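Local coordinates for protein L-asparagine oxygenase (Streptomyces coelicolor, PDB 2OG5) that hydroxylates L-asparagine at C3 with iron(II), 2-oxoglutarate and O2, supplying (2S,3S)-3-hydroxyasparagine for the calcium-dependent lipopeptide antibiotic, at residues A[105-115]-A[193-201]; A[133-144]-A[328-336]. All coordinates share one frame; numbering follows the deposited sequence.

Contact 1 of 2, residues A[105-115]-A[193-201]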
ATOM      1  N   LEU A 105       6.547  15.847  -0.958  1.00 24.60           N
ATOM      2  CA  LEU A 105       6.825  15.312  -2.285  1.00 25.87           C
ATOM      3  C   LEU A 105       6.055  16.102  -3.336  1.00 26.91           C
ATOM      4  O   LEU A 105       5.012  16.692  -3.031  1.00 26.30           O
ATOM      5  CB  LEU A 105       6.477  13.822  -2.353  1.00 25.58           C
ATOM      6  CG  LEU A 105       7.461  12.944  -1.576  1.00 26.10           C
ATOM      7  CD1 LEU A 105       6.854  11.598  -1.297  1.00 27.98           C
ATOM      8  CD2 LEU A 105       8.795  12.807  -2.322  1.00 26.07           C
ATOM      9  N   PRO A 106       6.567  16.124  -4.577  1.00 28.53           N
ATOM     10  CA  PRO A 106       5.931  16.963  -5.585  1.00 29.88           C
ATOM     11  C   PRO A 106       4.643  16.351  -6.102  1.00 31.28           C
ATOM     12  O   PRO A 106       4.613  15.167  -6.443  1.00 31.64           O
ATOM     13  CB  PRO A 106       6.982  17.042  -6.696  1.00 29.88           C
ATOM     14  CG  PRO A 106       7.769  15.790  -6.558  1.00 29.28           C
ATOM     15  CD  PRO A 106       7.743  15.410  -5.108  1.00 28.61           C
ATOM     16  N   VAL A 107       3.585  17.154  -6.109  1.00 32.85           N
ATOM     17  CA  VAL A 107       2.331  16.804  -6.761  1.00 34.20           C
ATOM     18  C   VAL A 107       1.831  18.054  -7.479  1.00 35.29           C
ATOM     19  O   VAL A 107       2.055  19.184  -7.020  1.00 35.65           O
ATOM     20  CB  VAL A 107       1.257  16.282  -5.769  1.00 34.68           C
ATOM     21  CG1 VAL A 107       1.645  14.913  -5.228  1.00 34.57           C
ATOM     22  CG2 VAL A 107       1.036  17.276  -4.639  1.00 35.35           C
ATOM     23  N   ASP A 108       1.172  17.849  -8.613  1.00 36.73           N
ATOM     24  CA  ASP A 108       0.802  18.949  -9.504  1.00 36.96           C
ATOM     25  C   ASP A 108      -0.560  19.549  -9.119  1.00 37.48           C
ATOM     26  O   ASP A 108      -1.512  19.487  -9.896  1.00 37.67           O
ATOM     27  CB  ASP A 108       0.795  18.435 -10.953  1.00 37.50           C
ATOM     28  CG  ASP A 108       0.692  19.553 -11.985  1.00 38.10           C
ATOM     29  OD1 ASP A 108       0.849  20.751 -11.634  1.00 40.75           O
ATOM     30  OD2 ASP A 108       0.461  19.218 -13.167  1.00 42.04           O
ATOM     31  N   SER A 109      -0.638  20.140  -7.924  1.00 37.74           N
ATOM     32  CA  SER A 109      -1.914  20.626  -7.370  1.00 37.64           C
ATOM     33  C   SER A 109      -2.648  21.604  -8.287  1.00 37.74           C
ATOM     34  O   SER A 109      -3.875  21.537  -8.410  1.00 38.16           O
ATOM     35  CB  SER A 109      -1.715  21.260  -5.982  1.00 38.00           C
ATOM     36  OG  SER A 109      -1.701  20.269  -4.957  1.00 38.35           O
ATOM     37  N   MET A 110      -1.904  22.504  -8.924  1.00 37.41           N
ATOM     38  CA  MET A 110      -2.489  23.462  -9.862  1.00 36.82           C
ATOM     39  C   MET A 110      -2.984  22.754 -11.121  1.00 36.48           C
ATOM     40  O   MET A 110      -4.012  23.133 -11.691  1.00 37.11           O
ATOM     41  CB  MET A 110      -1.465  24.539 -10.243  1.00 37.21           C
ATOM     42  N   GLY A 111      -2.253  21.726 -11.546  1.00 35.49           N
ATOM     43  CA  GLY A 111      -2.585  20.983 -12.756  1.00 34.27           C
ATOM     44  C   GLY A 111      -3.522  19.802 -12.566  1.00 33.35           C
ATOM     45  O   GLY A 111      -3.918  19.176 -13.550  1.00 33.57           O
ATOM     46  N   LEU A 112      -3.883  19.489 -11.318  1.00 31.71           N
ATOM     47  CA  LEU A 112      -4.724  18.318 -11.036  1.00 30.64           C
ATOM     48  C   LEU A 112      -6.168  18.471 -11.524  1.00 29.19           C
ATOM     49  O   LEU A 112      -6.851  19.423 -11.148  1.00 29.05           O
ATOM     50  CB  LEU A 112      -4.758  18.010  -9.529  1.00 30.67           C
ATOM     51  CG  LEU A 112      -3.738  17.043  -8.927  1.00 32.01           C
ATOM     52  CD1 LEU A 112      -4.189  16.699  -7.509  1.00 32.50           C
ATOM     53  CD2 LEU A 112      -3.565  15.778  -9.758  1.00 31.69           C
ATOM     54  N   PRO A 113      -6.656  17.510 -12.324  1.00 27.50           N
ATOM     55  CA  PRO A 113      -8.041  17.555 -12.761  1.00 27.08           C
ATOM     56  C   PRO A 113      -8.979  17.170 -11.625  1.00 25.99           C
ATOM     57  O   PRO A 113      -8.510  16.821 -10.542  1.00 24.19           O
ATOM     58  CB  PRO A 113      -8.082  16.495 -13.862  1.00 27.39           C
ATOM     59  CG  PRO A 113      -7.073  15.520 -13.461  1.00 27.35           C
ATOM     60  CD  PRO A 113      -5.965  16.321 -12.851  1.00 27.62           C
ATOM     61  N   PRO A 114     -10.298  17.225 -11.865  1.00 25.00           N
ATOM     62  CA  PRO A 114     -11.240  16.735 -10.861  1.00 24.80           C
ATOM     63  C   PRO A 114     -10.978  15.266 -10.523  1.00 24.21           C
ATOM     64  O   PRO A 114     -10.497  14.499 -11.365  1.00 24.06           O
ATOM     65  CB  PRO A 114     -12.604  16.907 -11.533  1.00 24.75           C
ATOM     66  CG  PRO A 114     -12.390  17.912 -12.603  1.00 25.39           C
ATOM     67  CD  PRO A 114     -10.982  17.734 -13.065  1.00 25.25           C
ATOM     68  N   THR A 115     -11.276  14.880  -9.290  1.00 23.27           N
ATOM     69  CA  THR A 115     -11.030  13.523  -8.856  1.00 23.27           C
ATOM     70  C   THR A 115     -11.843  12.554  -9.722  1.00 23.38           C
ATOM     71  O   THR A 115     -13.051  12.752  -9.882  1.00 23.60           O
ATOM     72  CB  THR A 115     -11.430  13.367  -7.384  1.00 23.08           C
ATOM     73  OG1 THR A 115     -10.708  14.324  -6.594  1.00 21.05           O
ATOM     74  CG2 THR A 115     -11.149  11.964  -6.881  1.00 22.47           C
ATOM     75  N   MET A 193       2.399   1.592  -1.041  1.00 18.11           N
ATOM     76  CA  MET A 193       2.659   3.030  -1.045  1.00 18.29           C
ATOM     77  C   MET A 193       1.419   3.781  -1.471  1.00 18.18           C
ATOM     78  O   MET A 193       0.803   3.433  -2.481  1.00 18.15           O
ATOM     79  CB  MET A 193       3.803   3.360  -2.003  1.00 18.52           C
ATOM     80  CG  MET A 193       5.075   2.617  -1.663  1.00 19.11           C
ATOM     81  SD  MET A 193       6.513   3.241  -2.553  1.00 20.75           S
ATOM     82  CE  MET A 193       6.027   2.864  -4.216  1.00 19.56           C
ATOM     83  N   LEU A 194       1.065   4.812  -0.698  1.00 18.59           N
ATOM     84  CA  LEU A 194      -0.089   5.646  -0.970  1.00 18.50           C
ATOM     85  C   LEU A 194       0.352   7.105  -1.040  1.00 18.40           C
ATOM     86  O   LEU A 194       0.774   7.674  -0.022  1.00 18.45           O
ATOM     87  CB  LEU A 194      -1.102   5.484   0.152  1.00 18.68           C
ATOM     88  CG  LEU A 194      -1.737   4.102   0.288  1.00 19.73           C
ATOM     89  CD1 LEU A 194      -2.494   3.993   1.613  1.00 22.59           C
ATOM     90  CD2 LEU A 194      -2.648   3.849  -0.896  1.00 22.25           C
ATOM     91  N   LEU A 195       0.282   7.686  -2.236  1.00 18.17           N
ATOM     92  CA  LEU A 195       0.630   9.095  -2.447  1.00 18.19           C
ATOM     93  C   LEU A 195      -0.652   9.913  -2.503  1.00 18.49           C
ATOM     94  O   LEU A 195      -1.535   9.637  -3.316  1.00 18.04           O
ATOM     95  CB  LEU A 195       1.411   9.270  -3.752  1.00 18.33           C
ATOM     96  CG  LEU A 195       1.796  10.689  -4.177  1.00 18.61           C
ATOM     97  CD1 LEU A 195       2.775  11.324  -3.176  1.00 21.16           C
ATOM     98  CD2 LEU A 195       2.360  10.674  -5.592  1.00 19.64           C
ATOM     99  N   CYS A 196      -0.746  10.929  -1.654  1.00 18.95           N
ATOM    100  CA  CYS A 196      -1.944  11.756  -1.618  1.00 18.87           C
ATOM    101  C   CYS A 196      -1.856  12.879  -2.644  1.00 19.02           C
ATOM    102  O   CYS A 196      -0.932  13.688  -2.621  1.00 18.76           O
ATOM    103  CB  CYS A 196      -2.143  12.342  -0.229  1.00 19.10           C
ATOM    104  SG  CYS A 196      -3.579  13.434  -0.116  1.00 20.46           S
ATOM    105  N   LEU A 197      -2.829  12.913  -3.546  1.00 19.56           N
ATOM    106  CA  LEU A 197      -2.951  13.996  -4.518  1.00 19.75           C
ATOM    107  C   LEU A 197      -3.910  15.078  -4.032  1.00 20.17           C
ATOM    108  O   LEU A 197      -3.673  16.265  -4.225  1.00 20.22           O
ATOM    109  CB  LEU A 197      -3.447  13.450  -5.856  1.00 20.67           C
ATOM    110  CG  LEU A 197      -2.532  12.461  -6.581  1.00 22.30           C
ATOM    111  CD1 LEU A 197      -3.129  12.091  -7.931  1.00 22.65           C
ATOM    112  CD2 LEU A 197      -1.117  12.983  -6.750  1.00 24.82           C
ATOM    113  N   ARG A 198      -4.998  14.648  -3.408  1.00 19.74           N
ATOM    114  CA  ARG A 198      -6.014  15.565  -2.905  1.00 19.78           C
ATOM    115  C   ARG A 198      -6.535  14.968  -1.603  1.00 19.79           C
ATOM    116  O   ARG A 198      -6.904  13.797  -1.563  1.00 20.08           O
ATOM    117  CB  ARG A 198      -7.125  15.703  -3.947  1.00 20.27           C
ATOM    118  CG  ARG A 198      -8.199  16.699  -3.615  1.00 20.27           C
ATOM    119  CD  ARG A 198      -9.119  16.940  -4.800  1.00 20.20           C
ATOM    120  NE  ARG A 198      -8.509  17.806  -5.814  1.00 21.52           N
ATOM    121  CZ  ARG A 198      -8.486  17.572  -7.126  1.00 20.32           C
ATOM    122  NH1 ARG A 198      -9.036  16.483  -7.650  1.00 20.40           N
ATOM    123  NH2 ARG A 198      -7.918  18.458  -7.928  1.00 22.03           N
ATOM    124  N   ALA A 199      -6.524  15.752  -0.531  1.00 19.39           N
ATOM    125  CA  ALA A 199      -7.026  15.296   0.753  1.00 19.28           C
ATOM    126  C   ALA A 199      -8.545  15.153   0.722  1.00 19.25           C
ATOM    127  O   ALA A 199      -9.218  15.775  -0.086  1.00 19.10           O
ATOM    128  CB  ALA A 199      -6.606  16.254   1.857  1.00 19.54           C
ATOM    129  N   ASP A 200      -9.077  14.319   1.609  1.00 19.41           N
ATOM    130  CA  ASP A 200     -10.522  14.286   1.851  1.00 18.90           C
ATOM    131  C   ASP A 200     -10.948  15.634   2.411  1.00 19.32           C
ATOM    132  O   ASP A 200     -10.589  15.954   3.537  1.00 19.62           O
ATOM    133  CB  ASP A 200     -10.887  13.206   2.867  1.00 19.00           C
ATOM    134  CG  ASP A 200     -12.314  13.330   3.388  1.00 19.65           C
ATOM    135  OD1 ASP A 200     -13.223  13.766   2.651  1.00 18.76           O
ATOM    136  OD2 ASP A 200     -12.522  12.996   4.574  1.00 21.61           O
ATOM    137  N   PRO A 201     -11.729  16.415   1.649  1.00 18.42           N
ATOM    138  CA  PRO A 201     -12.095  17.736   2.149  1.00 18.59           C
ATOM    139  C   PRO A 201     -13.063  17.705   3.330  1.00 18.62           C
ATOM    140  O   PRO A 201     -13.206  18.726   4.015  1.00 19.23           O
ATOM    141  CB  PRO A 201     -12.769  18.380   0.937  1.00 18.44           C
ATOM    142  CG  PRO A 201     -13.361  17.257   0.196  1.00 18.07           C
ATOM    143  CD  PRO A 201     -12.344  16.150   0.335  1.00 18.48           C
TER
HETATM  144  O   HOH W   1      -4.087  18.889  -4.616  1.00 35.31           O
HETATM  145  O   HOH W   2      -5.743  20.318  -6.446  1.00 47.83           O
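The guanidinium group of R198 reaches P113 and T115 from a classic beta bulge, in which L197 and R198 both face W326, at the corner after strand 191-196 in the large sheet of the jelly-roll. R198 CG lies anti to the backbone N (chi1 -176°) and the chain bends at chi3, which carries the guanidinium in among the carbonyl and hydroxyl of 113-115. It meets P113 end-on: R198 NH1 is 3.0 Å from P113 O and lies in the carbonyl plane, whereas R198 NH2, bonded to the same oxygen, stands 49° above it. R198 NH1 also donates to T115 OG1 at 2.9 Å; that hydroxyl is bonded in addition to the backbone O of D324. All three bonds run close to the guanidinium plane and so fix its rotation, while L112 CD1 sits over one face toward the rim. The same methyl presses on the bulge itself, with L112 CD1 3.7 Å from L197 CB, the two leucines crossing at about a right angle. Further back V107 points its CG1 at the corner, V107 CG1 lying 3.7 Å from L197 CD2 and looser against L195 CD1. P106, facing away, packs on helix 42-58. Two waters complete the join: one links S109 OG to L197 O, and the other donates to S109 O and accepts from R198 NH2 at 3.2 Å.

Contact 2 of 2, residues A[133-144]-A[328-336]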
ATOM      1  N   LEU A 133       5.866   7.708  -7.460  1.00 18.47           N
ATOM      2  CA  LEU A 133       5.609   6.356  -6.987  1.00 18.19           C
ATOM      3  C   LEU A 133       6.555   5.335  -7.601  1.00 17.44           C
ATOM      4  O   LEU A 133       7.059   4.468  -6.892  1.00 18.21           O
ATOM      5  CB  LEU A 133       4.157   5.955  -7.252  1.00 18.40           C
ATOM      6  CG  LEU A 133       3.145   6.556  -6.276  1.00 18.02           C
ATOM      7  CD1 LEU A 133       1.738   6.459  -6.870  1.00 17.78           C
ATOM      8  CD2 LEU A 133       3.192   5.870  -4.900  1.00 18.10           C
ATOM      9  N   LEU A 134       6.784   5.400  -8.911  1.00 17.53           N
ATOM     10  CA  LEU A 134       7.580   4.351  -9.541  1.00 18.04           C
ATOM     11  C   LEU A 134       9.071   4.520  -9.217  1.00 17.88           C
ATOM     12  O   LEU A 134       9.803   3.531  -9.088  1.00 17.86           O
ATOM     13  CB  LEU A 134       7.298   4.250 -11.046  1.00 17.51           C
ATOM     14  CG  LEU A 134       5.875   3.768 -11.393  1.00 18.81           C
ATOM     15  CD1 LEU A 134       5.683   3.576 -12.898  1.00 19.55           C
ATOM     16  CD2 LEU A 134       5.510   2.483 -10.665  1.00 20.17           C
ATOM     17  N   MET A 135       9.534   5.758  -9.050  1.00 17.95           N
ATOM     18  CA  MET A 135      10.918   5.977  -8.588  1.00 18.07           C
ATOM     19  C   MET A 135      11.102   5.358  -7.205  1.00 18.16           C
ATOM     20  O   MET A 135      12.040   4.589  -6.980  1.00 18.26           O
ATOM     21  CB  MET A 135      11.284   7.466  -8.559  1.00 18.54           C
ATOM     22  CG  MET A 135      11.485   8.071  -9.930  1.00 18.15           C
ATOM     23  SD  MET A 135      12.118   9.771  -9.909  1.00 19.35           S
ATOM     24  CE  MET A 135      10.720  10.663  -9.213  1.00 19.93           C
ATOM     25  N   THR A 136      10.188   5.642  -6.285  1.00 18.03           N
ATOM     26  CA  THR A 136      10.308   5.117  -4.924  1.00 18.32           C
ATOM     27  C   THR A 136      10.217   3.592  -4.909  1.00 18.36           C
ATOM     28  O   THR A 136      10.946   2.931  -4.169  1.00 19.20           O
ATOM     29  CB  THR A 136       9.252   5.705  -3.982  1.00 18.78           C
ATOM     30  OG1 THR A 136       9.289   7.137  -4.075  1.00 19.05           O
ATOM     31  CG2 THR A 136       9.511   5.279  -2.538  1.00 18.79           C
ATOM     32  N   ALA A 137       9.334   3.025  -5.725  1.00 18.31           N
ATOM     33  CA  ALA A 137       9.217   1.572  -5.813  1.00 18.24           C
ATOM     34  C   ALA A 137      10.535   0.938  -6.230  1.00 18.40           C
ATOM     35  O   ALA A 137      10.945  -0.087  -5.689  1.00 18.59           O
ATOM     36  CB  ALA A 137       8.113   1.181  -6.802  1.00 18.44           C
ATOM     37  N   CYS A 138      11.204   1.559  -7.201  1.00 19.03           N
ATOM     38  CA  CYS A 138      12.494   1.055  -7.662  1.00 19.57           C
ATOM     39  C   CYS A 138      13.617   1.219  -6.634  1.00 20.06           C
ATOM     40  O   CYS A 138      14.632   0.515  -6.703  1.00 20.29           O
ATOM     41  CB  CYS A 138      12.884   1.722  -8.985  1.00 19.65           C
ATOM     42  SG  CYS A 138      11.905   1.216 -10.386  1.00 20.66           S
ATOM     43  N   GLY A 139      13.476   2.171  -5.713  1.00 19.38           N
ATOM     44  CA  GLY A 139      14.393   2.314  -4.597  1.00 20.00           C
ATOM     45  C   GLY A 139      14.231   1.263  -3.517  1.00 19.81           C
ATOM     46  O   GLY A 139      15.223   0.812  -2.922  1.00 21.41           O
ATOM     47  N   LEU A 140      12.989   0.867  -3.239  1.00 19.68           N
ATOM     48  CA  LEU A 140      12.705  -0.125  -2.198  1.00 19.73           C
ATOM     49  C   LEU A 140      12.776  -1.568  -2.699  1.00 19.56           C
ATOM     50  O   LEU A 140      12.897  -2.504  -1.912  1.00 20.67           O
ATOM     51  CB  LEU A 140      11.328   0.127  -1.585  1.00 20.35           C
ATOM     52  CG  LEU A 140      11.256   1.271  -0.587  1.00 21.41           C
ATOM     53  CD1 LEU A 140       9.801   1.577  -0.239  1.00 23.43           C
ATOM     54  CD2 LEU A 140      12.056   0.938   0.669  1.00 22.49           C
ATOM     55  N   GLY A 141      12.656  -1.750  -4.010  1.00 18.55           N
ATOM     56  CA  GLY A 141      12.606  -3.080  -4.606  1.00 18.66           C
ATOM     57  C   GLY A 141      12.253  -2.875  -6.063  1.00 18.63           C
ATOM     58  O   GLY A 141      13.045  -2.300  -6.800  1.00 19.20           O
ATOM     59  N   ASP A 142      11.082  -3.354  -6.474  1.00 17.96           N
ATOM     60  CA  ASP A 142      10.522  -3.056  -7.797  1.00 18.11           C
ATOM     61  C   ASP A 142       9.026  -2.914  -7.668  1.00 17.82           C
ATOM     62  O   ASP A 142       8.416  -3.495  -6.777  1.00 17.33           O
ATOM     63  CB  ASP A 142      10.828  -4.189  -8.771  1.00 18.80           C
ATOM     64  CG  ASP A 142      12.299  -4.252  -9.126  1.00 20.23           C
ATOM     65  OD1 ASP A 142      12.755  -3.388  -9.908  1.00 21.25           O
ATOM     66  OD2 ASP A 142      13.011  -5.134  -8.607  1.00 20.10           O
ATOM     67  N   PRO A 143       8.409  -2.136  -8.565  1.00 17.25           N
ATOM     68  CA  PRO A 143       6.961  -2.091  -8.541  1.00 17.16           C
ATOM     69  C   PRO A 143       6.380  -3.387  -9.077  1.00 17.45           C
ATOM     70  O   PRO A 143       7.040  -4.102  -9.818  1.00 17.89           O
ATOM     71  CB  PRO A 143       6.634  -0.932  -9.474  1.00 17.53           C
ATOM     72  CG  PRO A 143       7.766  -0.937 -10.457  1.00 17.80           C
ATOM     73  CD  PRO A 143       8.983  -1.328  -9.656  1.00 17.68           C
ATOM     74  N   GLY A 144       5.139  -3.661  -8.705  1.00 17.00           N
ATOM     75  CA  GLY A 144       4.422  -4.812  -9.214  1.00 17.60           C
ATOM     76  C   GLY A 144       2.927  -4.614  -9.113  1.00 17.73           C
ATOM     77  O   GLY A 144       2.438  -3.784  -8.348  1.00 17.36           O
ATOM     78  N   GLN A 328      -2.961   7.897  -5.056  1.00 19.28           N
ATOM     79  CA  GLN A 328      -2.473   6.906  -6.010  1.00 18.98           C
ATOM     80  C   GLN A 328      -1.605   5.890  -5.270  1.00 19.01           C
ATOM     81  O   GLN A 328      -0.879   6.229  -4.332  1.00 19.49           O
ATOM     82  CB  GLN A 328      -1.753   7.567  -7.181  1.00 19.24           C
ATOM     83  CG  GLN A 328      -2.763   8.292  -8.068  1.00 19.44           C
ATOM     84  CD  GLN A 328      -2.195   8.891  -9.329  1.00 19.83           C
ATOM     85  OE1 GLN A 328      -1.063   9.395  -9.355  1.00 20.18           O
ATOM     86  NE2 GLN A 328      -3.001   8.875 -10.388  1.00 20.62           N
ATOM     87  N   ARG A 329      -1.740   4.633  -5.682  1.00 18.77           N
ATOM     88  CA  ARG A 329      -1.168   3.514  -4.977  1.00 18.87           C
ATOM     89  C   ARG A 329      -0.265   2.700  -5.891  1.00 18.42           C
ATOM     90  O   ARG A 329      -0.615   2.393  -7.028  1.00 18.38           O
ATOM     91  CB  ARG A 329      -2.285   2.612  -4.455  1.00 19.37           C
ATOM     92  CG  ARG A 329      -1.777   1.463  -3.600  1.00 20.08           C
ATOM     93  CD  ARG A 329      -2.906   0.628  -3.103  1.00 21.88           C
ATOM     94  NE  ARG A 329      -3.575  -0.051  -4.199  1.00 23.49           N
ATOM     95  CZ  ARG A 329      -4.720  -0.711  -4.082  1.00 25.70           C
ATOM     96  NH1 ARG A 329      -5.344  -0.777  -2.919  1.00 27.76           N
ATOM     97  NH2 ARG A 329      -5.252  -1.284  -5.152  1.00 26.09           N
ATOM     98  N   THR A 330       0.895   2.322  -5.355  1.00 17.95           N
ATOM     99  CA  THR A 330       1.796   1.385  -6.007  1.00 17.71           C
ATOM    100  C   THR A 330       2.303   0.363  -4.999  1.00 17.68           C
ATOM    101  O   THR A 330       2.632   0.705  -3.862  1.00 18.15           O
ATOM    102  CB  THR A 330       2.978   2.115  -6.639  1.00 17.73           C
ATOM    103  OG1 THR A 330       2.474   2.919  -7.699  1.00 17.71           O
ATOM    104  CG2 THR A 330       4.021   1.153  -7.185  1.00 18.38           C
ATOM    105  N   PHE A 331       2.317  -0.896  -5.432  1.00 17.56           N
ATOM    106  CA  PHE A 331       2.863  -2.008  -4.659  1.00 17.83           C
ATOM    107  C   PHE A 331       4.341  -2.200  -4.946  1.00 18.14           C
ATOM    108  O   PHE A 331       4.793  -2.024  -6.088  1.00 17.39           O
ATOM    109  CB  PHE A 331       2.147  -3.303  -5.009  1.00 18.46           C
ATOM    110  CG  PHE A 331       0.652  -3.268  -4.807  1.00 19.26           C
ATOM    111  CD1 PHE A 331       0.093  -2.677  -3.691  1.00 18.79           C
ATOM    112  CD2 PHE A 331      -0.197  -3.852  -5.741  1.00 19.66           C
ATOM    113  CE1 PHE A 331      -1.273  -2.667  -3.499  1.00 19.50           C
ATOM    114  CE2 PHE A 331      -1.571  -3.840  -5.561  1.00 19.65           C
ATOM    115  CZ  PHE A 331      -2.106  -3.259  -4.431  1.00 19.73           C
ATOM    116  N   VAL A 332       5.095  -2.579  -3.915  1.00 18.02           N
ATOM    117  CA  VAL A 332       6.510  -2.905  -4.046  1.00 17.71           C
ATOM    118  C   VAL A 332       6.772  -4.351  -3.668  1.00 17.85           C
ATOM    119  O   VAL A 332       6.280  -4.832  -2.643  1.00 17.73           O
ATOM    120  CB  VAL A 332       7.354  -2.014  -3.136  1.00 17.42           C
ATOM    121  CG1 VAL A 332       8.841  -2.280  -3.343  1.00 18.48           C
ATOM    122  CG2 VAL A 332       7.022  -0.543  -3.396  1.00 18.73           C
ATOM    123  N   LEU A 333       7.549  -5.021  -4.517  1.00 17.36           N
ATOM    124  CA  LEU A 333       8.076  -6.343  -4.261  1.00 17.67           C
ATOM    125  C   LEU A 333       9.562  -6.197  -3.936  1.00 17.55           C
ATOM    126  O   LEU A 333      10.333  -5.642  -4.718  1.00 17.85           O
ATOM    127  CB  LEU A 333       7.847  -7.263  -5.467  1.00 17.97           C
ATOM    128  CG  LEU A 333       6.362  -7.515  -5.771  1.00 19.07           C
ATOM    129  CD1 LEU A 333       6.174  -8.169  -7.158  1.00 20.82           C
ATOM    130  CD2 LEU A 333       5.706  -8.357  -4.694  1.00 20.44           C
ATOM    131  N   THR A 334       9.946  -6.660  -2.748  1.00 17.92           N
ATOM    132  CA  THR A 334      11.331  -6.541  -2.303  1.00 19.02           C
ATOM    133  C   THR A 334      12.285  -7.448  -3.065  1.00 19.64           C
ATOM    134  O   THR A 334      13.459  -7.127  -3.167  1.00 20.74           O
ATOM    135  CB  THR A 334      11.448  -6.832  -0.812  1.00 19.11           C
ATOM    136  OG1 THR A 334      10.646  -7.974  -0.481  1.00 22.87           O
ATOM    137  CG2 THR A 334      10.969  -5.623  -0.021  1.00 20.34           C
ATOM    138  N   ASP A 335      11.779  -8.549  -3.618  1.00 19.84           N
ATOM    139  CA  ASP A 335      12.588  -9.447  -4.436  1.00 19.76           C
ATOM    140  C   ASP A 335      11.752  -9.913  -5.627  1.00 19.17           C
ATOM    141  O   ASP A 335      11.131 -10.975  -5.594  1.00 18.94           O
ATOM    142  CB  ASP A 335      13.088 -10.635  -3.615  1.00 20.47           C
ATOM    143  CG  ASP A 335      14.108 -11.487  -4.365  1.00 21.81           C
ATOM    144  OD1 ASP A 335      14.440 -11.187  -5.531  1.00 24.35           O
ATOM    145  OD2 ASP A 335      14.576 -12.480  -3.776  1.00 25.37           O
ATOM    146  N   LEU A 336      11.743  -9.096  -6.674  1.00 19.20           N
ATOM    147  CA  LEU A 336      10.925  -9.371  -7.855  1.00 19.24           C
ATOM    148  C   LEU A 336      11.220 -10.742  -8.443  1.00 18.76           C
ATOM    149  O   LEU A 336      10.330 -11.404  -8.980  1.00 17.94           O
ATOM    150  CB  LEU A 336      11.184  -8.290  -8.903  1.00 19.38           C
ATOM    151  CG  LEU A 336      10.315  -8.303 -10.160  1.00 19.82           C
ATOM    152  CD1 LEU A 336       8.873  -8.000  -9.811  1.00 20.80           C
ATOM    153  CD2 LEU A 336      10.866  -7.314 -11.188  1.00 20.48           C
TER
HETATM  154  O   HOH W   3      12.705  -6.409  -6.237  1.00 15.69           O
HETATM  155  O   HOH W   4       1.108  -1.333  -8.034  1.00 17.07           O
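D142 and L333 form an antiparallel hydrogen-bonded pair, D142 N to L333 O and L333 N to D142 O (2.9 Å, N-H...O 167°), while helix 133-140 runs over strand 328-333 at 16° to it, the axes 7.9 Å apart. P143 and V332 follow as the non-hydrogen-bonded pair, where P143 CA makes a CA-H...O contact with F331 O. G141, the first residue past the helix, has positive phi and makes a CA-H...O contact with L333 O, G141 CA lying 3.4 Å from it. On the helix side of the strand, T330 and V332 carry the packing against the helix. V332 splits its methyls: CG1, anti to the backbone N (chi1 -176°), meets L140 CB and the A137 carbonyl, and V332 CG2 lies 4.0 Å from A137 CB. T330 CG2 touches L134 CD2, A137 CB and P143 CB, whereas T330 OG1, 3.5 Å from L133 CB, is hydrogen-bonded to L154 O. L133 slides past T330 in the opposite direction and lays CD1 on Q328 CB. Past the strand, L336 crosses D142 at about a right angle, L336 CB 3.7 Å from D142 OD2; a water grips D142 OD2, L333 O and L336 N together, and D142 OD1 forms a salt bridge with R73. On the far side of the strand from the helix, R329, which binds L-asparagine, has F331 CZ 3.4 Å above its guanidinium plane, offset toward the rim, and Q156 OE1 accepts from its NH2. Helices 66-76 and 42-58 pack on the helix through L134, M135 and C138, and strand 191-196 lies beside 326-333, its M193 touching T136, A137 and V332.

How the contacts relate
Contacts 1 and 2, their centres 19 Å apart, share the large sheet of the jelly-roll, in which strands 191-196 and 326-333 are antiparallel neighbours. Probable hydrogen bonds join them directly: L195 N lies 2.8 Å from Q328 O, and M193 N 3.0 Å from T330 O. M193 also packs on helix 133-140, M193 CE lying 3.3 Å from L133 O. Contact 2 is the nearer to the active site: its R329 binds L-asparagine and has its side chain about 4 Å from a sodium ion, which here occupies the iron site of H179, E181 and H311. Contact 1 lies farther out, although C196 comes within about 6 Å of R325, which binds 2-oxoglutarate, between side chains.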